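Putative lipoprotein (Parabacteroides distasonis ATCC 8503, PDB 3JX8) is of unknown function but is a putative lipoprotein, possibly an adhesin or lipid-binding protein of the cell surface. Local coordinates at residues R16-S21 with L57-E62. Sequence-based numbering, arbitrary orientation.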
# COMPACT_ATOMS: atom_id res chain seq x y z
N ARG A 16 -33.34 10.57 14.37
CA ARG A 16 -33.30 10.06 15.72
C ARG A 16 -32.09 10.61 16.44
O ARG A 16 -30.94 10.49 15.96
CB ARG A 16 -33.22 8.54 15.74
CG ARG A 16 -34.46 7.88 15.29
CD ARG A 16 -34.38 6.38 15.40
NE ARG A 16 -35.49 5.85 14.66
CZ ARG A 16 -35.78 4.57 14.44
NH1 ARG A 16 -35.05 3.59 14.94
NH2 ARG A 16 -36.86 4.29 13.73
N GLU A 17 -32.36 11.19 17.60
CA GLU A 17 -31.30 11.53 18.53
C GLU A 17 -31.04 10.31 19.37
O GLU A 17 -31.95 9.78 19.98
CB GLU A 17 -31.67 12.73 19.37
CG GLU A 17 -31.72 14.01 18.53
CD GLU A 17 -32.01 15.27 19.36
OE1 GLU A 17 -32.39 15.13 20.55
OE2 GLU A 17 -31.85 16.39 18.82
N ILE A 18 -29.79 9.86 19.40
CA ILE A 18 -29.44 8.62 20.09
C ILE A 18 -28.60 8.94 21.32
O ILE A 18 -27.59 9.65 21.25
CB ILE A 18 -28.70 7.67 19.15
CG1 ILE A 18 -29.59 7.39 17.93
CG2 ILE A 18 -28.36 6.38 19.86
CD1 ILE A 18 -28.86 6.93 16.71
N LYS A 19 -29.04 8.43 22.47
CA LYS A 19 -28.37 8.66 23.74
C LYS A 19 -27.03 7.95 23.73
O LYS A 19 -26.96 6.75 23.45
CB LYS A 19 -29.23 8.15 24.92
CG LYS A 19 -28.86 8.71 26.29
N ILE A 20 -25.98 8.69 24.03
CA ILE A 20 -24.65 8.14 24.03
C ILE A 20 -23.78 8.71 25.17
O ILE A 20 -23.97 9.83 25.58
CB ILE A 20 -23.94 8.41 22.69
CG1 ILE A 20 -23.83 9.90 22.39
CG2 ILE A 20 -24.65 7.74 21.55
CD1 ILE A 20 -22.70 10.21 21.37
N SER A 21 -22.82 7.92 25.64
CA SER A 21 -21.72 8.43 26.46
C SER A 21 -20.68 9.06 25.56
O SER A 21 -20.70 8.88 24.34
CB SER A 21 -20.97 7.31 27.17
OG SER A 21 -21.87 6.46 27.83
N LEU A 57 -29.01 -0.97 10.87
CA LEU A 57 -27.87 -0.12 11.19
C LEU A 57 -27.51 -0.28 12.67
O LEU A 57 -28.40 -0.37 13.51
CB LEU A 57 -28.27 1.33 10.89
CG LEU A 57 -27.26 2.44 10.68
CD1 LEU A 57 -26.39 2.11 9.46
CD2 LEU A 57 -27.99 3.81 10.54
N VAL A 58 -26.24 -0.36 13.00
CA VAL A 58 -25.77 -0.26 14.39
C VAL A 58 -25.39 1.18 14.61
O VAL A 58 -24.73 1.77 13.75
CB VAL A 58 -24.53 -1.15 14.64
CG1 VAL A 58 -23.94 -0.89 16.03
CG2 VAL A 58 -24.90 -2.64 14.41
N THR A 59 -25.87 1.78 15.71
CA THR A 59 -25.55 3.16 16.07
C THR A 59 -25.45 3.25 17.58
O THR A 59 -26.47 3.38 18.26
CB THR A 59 -26.64 4.14 15.63
OG1 THR A 59 -27.88 3.76 16.24
CG2 THR A 59 -26.83 4.17 14.13
N GLU A 60 -24.25 3.16 18.13
CA GLU A 60 -24.08 3.14 19.57
C GLU A 60 -22.66 3.47 19.97
O GLU A 60 -21.73 3.38 19.16
CB GLU A 60 -24.42 1.75 20.11
CG GLU A 60 -23.40 0.68 19.72
CD GLU A 60 -23.86 -0.74 19.99
OE1 GLU A 60 -25.07 -1.01 20.07
OE2 GLU A 60 -22.99 -1.62 20.09
N VAL A 61 -22.51 3.81 21.24
CA VAL A 61 -21.21 4.01 21.83
C VAL A 61 -20.97 2.86 22.76
O VAL A 61 -21.82 2.47 23.54
CB VAL A 61 -21.08 5.36 22.58
CG1 VAL A 61 -19.76 5.40 23.42
CG2 VAL A 61 -21.16 6.51 21.58
N GLU A 62 -19.78 2.30 22.69
CA GLU A 62 -19.43 1.17 23.50
C GLU A 62 -17.92 1.14 23.67
O GLU A 62 -17.16 1.22 22.69
CB GLU A 62 -19.95 -0.09 22.81
CG GLU A 62 -19.41 -1.40 23.30
CD GLU A 62 -18.84 -2.20 22.14
OE1 GLU A 62 -19.63 -2.60 21.22
OE2 GLU A 62 -17.58 -2.36 22.10
O HOH W 1 -25.23 4.08 22.72
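Ile20 and Val61 form the apolar half of this contact, their side chains crossing at about a right angle. The CG2 methyl of Val61 does the touching: it sits 3.5 Å from Ile20 CB and 3.7 Å from Ile20 CG2, so it lies closest to the branch point of the isoleucine, with the terminal CD1 of Ile20 also in contact but less closely. Val61 puts CG1 opposite the backbone N (chi1 169°), which leaves CG2 beside that nitrogen and turned to Ile20. Both methyls of Val61, CG1 and CG2, lie 3.7 Å from Ser21 O, in van der Waals contact.

A second pair is mixed in character. Ile18 reaches over with its terminal methyl, and CD1 comes to 3.4 Å from Thr59 OG1 and 3.7 Å from Thr59 CB, the two side chains again meeting nearly at right angles. With chi1 at -58°, CG1 of Ile18 leans toward the backbone N, and the extended second torsion carries CD1 on to the threonine.

No direct hydrogen bond joins the segments. A single water bridges the backbones instead, donating to Lys19 O at 3.3 Å and accepting from Val61 N at 3.1 Å.

Ile18 and Ile20 also touch Leu45 of strand 44-50, and Ile18 touches Val47, while Val61 also packs on Leu66 and Tyr23. The contact thus lies at the surface near one end of what appears to be a beta-solenoid, as in the pectate-lyase-like clan, beside strand 57-62, an outermost strand of its sheet that pairs antiparallel with 65-70. Methyl packing and one shared water, in place of direct backbone pairing, imply that Ile18, Ile20 and Ser21 pack on this strand through side-chain and van der Waals contacts.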